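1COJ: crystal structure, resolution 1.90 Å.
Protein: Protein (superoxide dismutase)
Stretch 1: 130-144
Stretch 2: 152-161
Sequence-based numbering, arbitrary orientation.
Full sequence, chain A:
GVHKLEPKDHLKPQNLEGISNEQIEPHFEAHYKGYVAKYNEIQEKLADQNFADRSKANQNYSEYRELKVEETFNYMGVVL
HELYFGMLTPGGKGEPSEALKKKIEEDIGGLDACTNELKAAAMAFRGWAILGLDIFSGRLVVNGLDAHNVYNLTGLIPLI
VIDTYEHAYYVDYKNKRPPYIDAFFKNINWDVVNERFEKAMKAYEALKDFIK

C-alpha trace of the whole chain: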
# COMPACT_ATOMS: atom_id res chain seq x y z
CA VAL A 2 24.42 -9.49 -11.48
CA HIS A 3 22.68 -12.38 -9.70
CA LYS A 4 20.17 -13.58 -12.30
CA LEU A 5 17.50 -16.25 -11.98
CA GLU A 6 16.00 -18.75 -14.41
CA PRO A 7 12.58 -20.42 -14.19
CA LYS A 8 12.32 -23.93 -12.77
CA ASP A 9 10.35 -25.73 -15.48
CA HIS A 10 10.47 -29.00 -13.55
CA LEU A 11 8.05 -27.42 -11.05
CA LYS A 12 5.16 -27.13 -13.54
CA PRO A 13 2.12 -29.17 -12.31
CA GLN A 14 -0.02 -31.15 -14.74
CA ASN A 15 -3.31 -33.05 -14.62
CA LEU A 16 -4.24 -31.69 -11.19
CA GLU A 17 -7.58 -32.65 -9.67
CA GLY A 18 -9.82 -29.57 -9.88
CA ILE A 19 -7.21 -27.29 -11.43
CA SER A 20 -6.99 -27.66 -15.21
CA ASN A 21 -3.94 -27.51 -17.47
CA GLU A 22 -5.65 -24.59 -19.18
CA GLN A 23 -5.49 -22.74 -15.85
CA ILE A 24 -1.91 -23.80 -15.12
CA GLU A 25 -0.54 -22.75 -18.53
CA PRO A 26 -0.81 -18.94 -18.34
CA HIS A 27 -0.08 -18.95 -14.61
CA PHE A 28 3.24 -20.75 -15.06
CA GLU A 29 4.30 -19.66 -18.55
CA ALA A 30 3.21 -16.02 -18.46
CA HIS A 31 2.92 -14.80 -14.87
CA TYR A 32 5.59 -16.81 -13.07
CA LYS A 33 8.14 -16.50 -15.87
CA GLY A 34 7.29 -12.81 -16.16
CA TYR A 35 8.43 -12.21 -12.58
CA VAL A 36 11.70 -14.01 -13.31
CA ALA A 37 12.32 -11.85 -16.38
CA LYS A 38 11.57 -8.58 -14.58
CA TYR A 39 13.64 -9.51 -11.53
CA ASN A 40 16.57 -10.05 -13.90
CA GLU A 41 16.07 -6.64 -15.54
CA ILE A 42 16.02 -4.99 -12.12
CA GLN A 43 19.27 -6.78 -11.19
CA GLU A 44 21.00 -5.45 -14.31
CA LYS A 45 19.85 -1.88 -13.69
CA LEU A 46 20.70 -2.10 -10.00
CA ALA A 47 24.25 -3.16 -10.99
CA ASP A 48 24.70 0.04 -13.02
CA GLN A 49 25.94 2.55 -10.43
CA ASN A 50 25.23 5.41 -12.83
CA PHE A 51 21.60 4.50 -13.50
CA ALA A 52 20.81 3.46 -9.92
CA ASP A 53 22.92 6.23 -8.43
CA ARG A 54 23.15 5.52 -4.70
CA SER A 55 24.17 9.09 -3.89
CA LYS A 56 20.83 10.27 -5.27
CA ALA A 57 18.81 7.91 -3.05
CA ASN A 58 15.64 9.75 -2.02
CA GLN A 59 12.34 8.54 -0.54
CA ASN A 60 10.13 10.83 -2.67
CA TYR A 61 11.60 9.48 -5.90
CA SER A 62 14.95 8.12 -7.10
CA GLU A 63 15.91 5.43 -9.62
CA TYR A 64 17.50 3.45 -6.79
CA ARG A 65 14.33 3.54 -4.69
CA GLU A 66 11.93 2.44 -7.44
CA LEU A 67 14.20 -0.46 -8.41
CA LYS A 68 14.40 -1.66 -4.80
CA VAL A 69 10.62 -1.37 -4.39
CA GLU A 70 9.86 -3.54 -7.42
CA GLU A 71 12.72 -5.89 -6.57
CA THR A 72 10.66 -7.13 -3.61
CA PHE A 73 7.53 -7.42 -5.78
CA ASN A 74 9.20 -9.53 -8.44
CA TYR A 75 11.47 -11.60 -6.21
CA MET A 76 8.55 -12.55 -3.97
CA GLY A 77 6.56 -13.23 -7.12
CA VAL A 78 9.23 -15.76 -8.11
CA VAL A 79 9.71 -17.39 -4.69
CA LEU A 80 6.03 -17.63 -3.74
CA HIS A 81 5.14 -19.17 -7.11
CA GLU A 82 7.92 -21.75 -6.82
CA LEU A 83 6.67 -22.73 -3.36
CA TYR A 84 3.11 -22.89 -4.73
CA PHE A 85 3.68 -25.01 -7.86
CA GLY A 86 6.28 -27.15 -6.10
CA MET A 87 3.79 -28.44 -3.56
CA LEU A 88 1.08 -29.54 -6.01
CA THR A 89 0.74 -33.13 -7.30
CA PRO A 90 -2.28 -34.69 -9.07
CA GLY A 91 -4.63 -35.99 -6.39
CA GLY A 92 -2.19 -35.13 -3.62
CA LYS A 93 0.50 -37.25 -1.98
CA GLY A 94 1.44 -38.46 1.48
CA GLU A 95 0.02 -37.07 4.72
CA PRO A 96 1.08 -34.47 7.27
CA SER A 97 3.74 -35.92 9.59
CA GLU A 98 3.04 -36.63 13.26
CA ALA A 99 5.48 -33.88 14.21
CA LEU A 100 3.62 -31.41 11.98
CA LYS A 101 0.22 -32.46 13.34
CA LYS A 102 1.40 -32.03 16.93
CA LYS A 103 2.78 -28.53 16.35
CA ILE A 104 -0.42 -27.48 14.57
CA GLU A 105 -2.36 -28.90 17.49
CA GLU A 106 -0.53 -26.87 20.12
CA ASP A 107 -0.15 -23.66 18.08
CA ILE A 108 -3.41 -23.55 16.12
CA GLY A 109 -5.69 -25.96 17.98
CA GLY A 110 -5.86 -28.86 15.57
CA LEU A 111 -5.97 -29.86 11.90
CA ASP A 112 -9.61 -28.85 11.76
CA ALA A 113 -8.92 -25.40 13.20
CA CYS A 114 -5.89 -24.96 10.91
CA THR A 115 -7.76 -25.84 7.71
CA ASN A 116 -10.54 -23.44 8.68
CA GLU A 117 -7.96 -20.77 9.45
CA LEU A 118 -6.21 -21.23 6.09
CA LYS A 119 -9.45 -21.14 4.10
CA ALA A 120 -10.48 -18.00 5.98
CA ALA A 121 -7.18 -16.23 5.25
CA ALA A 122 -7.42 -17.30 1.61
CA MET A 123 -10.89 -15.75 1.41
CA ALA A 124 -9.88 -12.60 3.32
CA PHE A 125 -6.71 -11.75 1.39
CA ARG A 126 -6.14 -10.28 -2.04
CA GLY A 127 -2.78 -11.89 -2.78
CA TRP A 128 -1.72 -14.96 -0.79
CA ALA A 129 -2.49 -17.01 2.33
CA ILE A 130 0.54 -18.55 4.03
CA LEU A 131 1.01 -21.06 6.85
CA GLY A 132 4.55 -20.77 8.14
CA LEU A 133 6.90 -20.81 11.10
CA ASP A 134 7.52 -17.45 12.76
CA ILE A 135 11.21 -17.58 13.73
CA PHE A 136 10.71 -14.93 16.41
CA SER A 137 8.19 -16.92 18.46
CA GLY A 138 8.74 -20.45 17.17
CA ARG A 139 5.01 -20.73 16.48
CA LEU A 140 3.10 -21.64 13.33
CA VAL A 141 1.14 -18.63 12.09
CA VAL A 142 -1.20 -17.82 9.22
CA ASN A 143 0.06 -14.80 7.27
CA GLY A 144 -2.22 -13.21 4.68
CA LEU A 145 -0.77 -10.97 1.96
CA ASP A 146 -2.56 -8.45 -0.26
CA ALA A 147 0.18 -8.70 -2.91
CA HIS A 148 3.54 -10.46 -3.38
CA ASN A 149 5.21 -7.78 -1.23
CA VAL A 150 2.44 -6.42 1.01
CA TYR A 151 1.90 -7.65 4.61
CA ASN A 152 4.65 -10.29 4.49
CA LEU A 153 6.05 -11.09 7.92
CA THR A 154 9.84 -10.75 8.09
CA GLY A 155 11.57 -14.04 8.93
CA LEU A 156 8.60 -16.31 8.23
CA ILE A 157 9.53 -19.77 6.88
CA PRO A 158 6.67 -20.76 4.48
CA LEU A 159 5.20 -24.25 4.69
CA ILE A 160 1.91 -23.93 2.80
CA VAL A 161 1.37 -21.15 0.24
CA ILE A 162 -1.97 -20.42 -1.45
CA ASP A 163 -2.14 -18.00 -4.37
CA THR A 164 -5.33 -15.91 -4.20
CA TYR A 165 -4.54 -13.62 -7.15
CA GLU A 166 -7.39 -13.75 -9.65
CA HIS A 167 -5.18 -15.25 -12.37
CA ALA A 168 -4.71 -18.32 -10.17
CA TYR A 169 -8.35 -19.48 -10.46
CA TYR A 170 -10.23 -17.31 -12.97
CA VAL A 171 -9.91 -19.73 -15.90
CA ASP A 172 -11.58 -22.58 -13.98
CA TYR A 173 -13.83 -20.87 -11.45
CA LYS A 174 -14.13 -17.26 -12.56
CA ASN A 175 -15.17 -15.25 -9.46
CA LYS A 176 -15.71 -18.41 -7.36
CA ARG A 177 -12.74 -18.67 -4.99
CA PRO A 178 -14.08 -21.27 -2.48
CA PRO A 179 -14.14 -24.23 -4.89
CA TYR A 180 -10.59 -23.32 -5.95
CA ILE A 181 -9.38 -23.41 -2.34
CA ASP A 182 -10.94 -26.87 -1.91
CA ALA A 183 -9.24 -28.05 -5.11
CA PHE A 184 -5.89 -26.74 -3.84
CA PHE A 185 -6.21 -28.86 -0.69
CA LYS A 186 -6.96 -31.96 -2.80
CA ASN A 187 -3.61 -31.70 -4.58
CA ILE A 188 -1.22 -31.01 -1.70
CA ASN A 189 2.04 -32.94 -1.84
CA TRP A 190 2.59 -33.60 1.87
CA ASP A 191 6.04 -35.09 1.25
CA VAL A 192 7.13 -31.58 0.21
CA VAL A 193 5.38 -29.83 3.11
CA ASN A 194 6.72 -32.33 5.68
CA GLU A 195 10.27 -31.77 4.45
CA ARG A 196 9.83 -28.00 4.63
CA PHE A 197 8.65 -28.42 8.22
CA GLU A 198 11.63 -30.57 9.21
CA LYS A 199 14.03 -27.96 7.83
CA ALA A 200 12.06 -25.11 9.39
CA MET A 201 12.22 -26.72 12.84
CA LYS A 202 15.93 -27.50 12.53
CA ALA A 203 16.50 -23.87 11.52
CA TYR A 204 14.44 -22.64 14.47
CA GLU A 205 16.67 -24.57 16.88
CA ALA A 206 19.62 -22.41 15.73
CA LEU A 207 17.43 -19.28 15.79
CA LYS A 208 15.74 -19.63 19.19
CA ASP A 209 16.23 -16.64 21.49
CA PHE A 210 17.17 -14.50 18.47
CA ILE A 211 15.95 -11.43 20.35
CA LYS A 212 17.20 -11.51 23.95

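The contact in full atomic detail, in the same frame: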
# COMPACT_ATOMS: atom_id res chain seq x y z
N ILE A 130 -0.60 -17.72 3.68
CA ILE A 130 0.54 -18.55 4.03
C ILE A 130 0.53 -19.13 5.44
O ILE A 130 0.15 -18.45 6.39
CB ILE A 130 1.86 -17.74 3.87
CG1 ILE A 130 2.02 -17.25 2.44
CG2 ILE A 130 3.07 -18.60 4.25
CD1 ILE A 130 3.23 -16.35 2.21
N LEU A 131 0.87 -20.41 5.55
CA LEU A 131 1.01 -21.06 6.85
C LEU A 131 2.51 -21.23 6.97
O LEU A 131 3.13 -21.86 6.10
CB LEU A 131 0.35 -22.45 6.90
CG LEU A 131 0.67 -23.23 8.19
CD1 LEU A 131 0.01 -22.56 9.40
CD2 LEU A 131 0.21 -24.67 8.09
N GLY A 132 3.11 -20.64 7.99
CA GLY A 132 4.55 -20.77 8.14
C GLY A 132 5.01 -20.71 9.58
O GLY A 132 4.20 -20.56 10.49
N LEU A 133 6.31 -20.87 9.77
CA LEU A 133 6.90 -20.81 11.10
C LEU A 133 7.51 -19.43 11.34
O LEU A 133 8.37 -18.98 10.59
CB LEU A 133 7.98 -21.88 11.27
CG LEU A 133 8.64 -21.96 12.66
CD1 LEU A 133 7.68 -22.59 13.66
CD2 LEU A 133 9.91 -22.77 12.58
N ASP A 134 7.03 -18.76 12.38
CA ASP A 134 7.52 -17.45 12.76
C ASP A 134 8.79 -17.70 13.58
O ASP A 134 8.71 -18.18 14.71
CB ASP A 134 6.44 -16.74 13.59
CG ASP A 134 6.96 -15.50 14.31
OD1 ASP A 134 6.40 -15.17 15.37
OD2 ASP A 134 7.91 -14.85 13.82
N ILE A 135 9.95 -17.35 13.03
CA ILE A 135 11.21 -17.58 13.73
C ILE A 135 11.39 -16.80 15.02
O ILE A 135 12.22 -17.15 15.85
CB ILE A 135 12.44 -17.33 12.84
CG1 ILE A 135 12.49 -15.87 12.38
CG2 ILE A 135 12.42 -18.28 11.65
CD1 ILE A 135 13.81 -15.46 11.77
N PHE A 136 10.60 -15.74 15.21
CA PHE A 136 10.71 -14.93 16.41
C PHE A 136 9.97 -15.50 17.61
O PHE A 136 10.37 -15.24 18.75
CB PHE A 136 10.28 -13.49 16.13
CG PHE A 136 11.07 -12.83 15.03
CD1 PHE A 136 12.43 -12.55 15.19
CD2 PHE A 136 10.47 -12.51 13.81
CE1 PHE A 136 13.17 -11.97 14.16
CE2 PHE A 136 11.20 -11.94 12.78
CZ PHE A 136 12.55 -11.67 12.95
N SER A 137 8.96 -16.32 17.37
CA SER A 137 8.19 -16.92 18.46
C SER A 137 8.24 -18.45 18.44
O SER A 137 7.89 -19.10 19.43
CB SER A 137 6.73 -16.47 18.40
OG SER A 137 6.07 -17.06 17.30
N GLY A 138 8.67 -19.01 17.32
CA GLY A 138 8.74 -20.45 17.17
C GLY A 138 7.37 -21.07 17.02
O GLY A 138 7.20 -22.28 17.21
N ARG A 139 6.38 -20.26 16.65
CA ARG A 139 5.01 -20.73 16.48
C ARG A 139 4.55 -20.69 15.03
O ARG A 139 5.02 -19.86 14.24
CB ARG A 139 4.06 -19.88 17.32
CG ARG A 139 4.32 -19.93 18.81
CD ARG A 139 3.64 -18.76 19.53
NE ARG A 139 2.19 -18.74 19.35
CZ ARG A 139 1.36 -19.66 19.82
NH1 ARG A 139 1.82 -20.70 20.51
NH2 ARG A 139 0.05 -19.53 19.64
N LEU A 140 3.66 -21.61 14.68
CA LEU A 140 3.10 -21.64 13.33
C LEU A 140 2.08 -20.51 13.32
O LEU A 140 1.34 -20.32 14.29
CB LEU A 140 2.41 -22.97 13.04
CG LEU A 140 3.30 -24.21 12.91
CD1 LEU A 140 2.45 -25.44 12.69
CD2 LEU A 140 4.29 -24.03 11.77
N VAL A 141 2.07 -19.74 12.23
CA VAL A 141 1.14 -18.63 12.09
C VAL A 141 0.60 -18.56 10.66
O VAL A 141 1.23 -19.04 9.72
CB VAL A 141 1.80 -17.26 12.43
CG1 VAL A 141 2.33 -17.26 13.86
CG2 VAL A 141 2.92 -16.95 11.45
N VAL A 142 -0.59 -17.99 10.52
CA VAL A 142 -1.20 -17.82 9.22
C VAL A 142 -0.95 -16.36 8.86
O VAL A 142 -1.31 -15.46 9.61
CB VAL A 142 -2.70 -18.12 9.25
CG1 VAL A 142 -3.32 -17.81 7.90
CG2 VAL A 142 -2.94 -19.57 9.62
N ASN A 143 -0.28 -16.14 7.74
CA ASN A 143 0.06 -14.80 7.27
C ASN A 143 -0.63 -14.53 5.93
O ASN A 143 -0.40 -15.23 4.95
CB ASN A 143 1.59 -14.72 7.11
CG ASN A 143 2.10 -13.36 6.63
OD1 ASN A 143 3.22 -13.25 6.15
ND2 ASN A 143 1.30 -12.30 6.82
N GLY A 144 -1.53 -13.55 5.91
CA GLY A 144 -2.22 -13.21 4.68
C GLY A 144 -1.53 -12.03 4.02
O GLY A 144 -1.09 -11.10 4.71
N ASN A 152 3.79 -9.14 4.23
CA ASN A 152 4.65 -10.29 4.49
C ASN A 152 5.31 -10.10 5.84
O ASN A 152 5.78 -9.00 6.16
CB ASN A 152 5.80 -10.39 3.47
CG ASN A 152 5.35 -10.26 2.03
OD1 ASN A 152 4.71 -9.28 1.66
ND2 ASN A 152 5.71 -11.22 1.21
N LEU A 153 5.37 -11.16 6.64
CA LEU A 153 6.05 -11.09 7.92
C LEU A 153 7.53 -11.40 7.69
O LEU A 153 7.87 -12.38 7.01
CB LEU A 153 5.46 -12.08 8.92
CG LEU A 153 4.08 -11.79 9.51
CD1 LEU A 153 3.64 -12.98 10.35
CD2 LEU A 153 4.10 -10.53 10.35
N THR A 154 8.40 -10.54 8.20
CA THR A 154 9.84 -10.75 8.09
C THR A 154 10.19 -12.04 8.84
O THR A 154 9.57 -12.36 9.86
CB THR A 154 10.60 -9.57 8.75
OG1 THR A 154 10.41 -8.37 7.98
CG2 THR A 154 12.09 -9.85 8.84
N GLY A 155 11.13 -12.81 8.29
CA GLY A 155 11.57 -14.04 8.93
C GLY A 155 10.74 -15.30 8.80
O GLY A 155 11.23 -16.39 9.08
N LEU A 156 9.49 -15.17 8.36
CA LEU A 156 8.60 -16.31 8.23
C LEU A 156 9.10 -17.39 7.27
O LEU A 156 9.48 -17.09 6.14
CB LEU A 156 7.20 -15.84 7.80
CG LEU A 156 6.06 -16.86 7.82
CD1 LEU A 156 5.59 -17.06 9.24
CD2 LEU A 156 4.91 -16.39 6.97
N ILE A 157 9.12 -18.64 7.72
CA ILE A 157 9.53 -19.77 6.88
C ILE A 157 8.22 -20.39 6.40
O ILE A 157 7.48 -20.98 7.18
CB ILE A 157 10.35 -20.81 7.68
CG1 ILE A 157 11.58 -20.14 8.30
CG2 ILE A 157 10.80 -21.94 6.76
CD1 ILE A 157 12.36 -21.04 9.23
N PRO A 158 7.90 -20.24 5.10
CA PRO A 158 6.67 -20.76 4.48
C PRO A 158 6.58 -22.27 4.38
O PRO A 158 7.51 -22.92 3.91
CB PRO A 158 6.71 -20.14 3.08
CG PRO A 158 7.72 -19.04 3.17
CD PRO A 158 8.75 -19.60 4.09
N LEU A 159 5.43 -22.81 4.77
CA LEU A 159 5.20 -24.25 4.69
C LEU A 159 4.14 -24.49 3.63
O LEU A 159 4.34 -25.29 2.72
CB LEU A 159 4.74 -24.81 6.04
CG LEU A 159 5.66 -24.60 7.24
CD1 LEU A 159 5.07 -25.29 8.46
CD2 LEU A 159 7.06 -25.11 6.96
N ILE A 160 3.00 -23.81 3.76
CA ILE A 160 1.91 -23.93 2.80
C ILE A 160 1.63 -22.54 2.23
O ILE A 160 1.43 -21.58 3.00
CB ILE A 160 0.62 -24.50 3.44
CG1 ILE A 160 0.85 -25.93 3.93
CG2 ILE A 160 -0.54 -24.44 2.44
CD1 ILE A 160 -0.37 -26.56 4.61
N VAL A 161 1.61 -22.43 0.91
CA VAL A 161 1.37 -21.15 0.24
C VAL A 161 0.22 -21.25 -0.76
O VAL A 161 0.26 -22.06 -1.69
CB VAL A 161 2.65 -20.69 -0.51
CG1 VAL A 161 2.42 -19.38 -1.21
CG2 VAL A 161 3.81 -20.55 0.46
O HOH W 1 8.79 -14.68 11.30
O HOH W 2 6.04 -13.68 5.13

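Stretch 1 folds back on itself as a hairpin, two antiparallel strands joined by a turn, and stretch 2 runs antiparallel along the first strand. L131 N donates to I160 O (2.9 Å) and I160 N returns a bond to L131 O (3.0 Å); farther along, L133 N to I157 O (2.8 Å) and I157 N to L133 O (3.0 Å) form a second reciprocal pair. Between them the register slips by one residue. At this bulge L131 O accepts a second hydrogen bond, from L159 N (2.8 Å), and P158, which has no amide hydrogen to give, sits opposite G132 at a non-hydrogen-bonded position. The absence of a side chain at G132 permits the close approach: an ideal CB there would lie 2.6 Å from I157 O and 3.0 Å from L156 CG.

Side chains sort onto the two faces of the sheet. L131, L133, I157 and I160 share one. The t, p conformer of L131 and the m, t conformer of I160 bring L131 CD2 to 4.0 Å from I160 CD1, an apolar contact between two buried side chains. L133 and I157 approach less closely, with L133 CB 4.4 Å from I157 CB. The m, t conformer of I157 extends its CD1 to within 3.7 Å of I135 CG2. L159, at the corner of the chain, is also m, t; its CD1 packs 3.6 Å from CD2 of L140, another m, t leucine, whose CA-to-CB bond points sideways but whose end comes nearer.

On the face shared by I130 and P158, I130 (m, t) places CG2 4.1 Å from P158 CB and 4.0 Å from L156 CD2, while its CG1 lies 4.2 Å from V161 CG1. L156 has the largest area covered by the other stretch. Its CA-to-CB bond points away, yet the t, p conformation brings the branched end back over the hairpin, with CD1 3.5 Å from V141 CG2 and CD2 3.7 Å from N143 OD1.

The CA-to-CB bond of N143 points toward stretch 2, and with chi1 t its OD1 accepts a hydrogen bond from L153 N (3.0 Å). Water 2 donates to both N143 OD1 (3.0 Å) and L153 O (2.9 Å), adding a bridge beside this direct bond.

L153 to L156 form a type II turn. G155, at positive phi, lies against the hairpin loop, where an ideal CB would fall 3.0 Å from I135 CG1. F136 (chi1 m) brings its ring edge to T154 O, with CE2 3.4 Å away. Nearby, water 1 donates to D134 OD2 (2.7 Å) and T154 O (2.8 Å), linking the two turns.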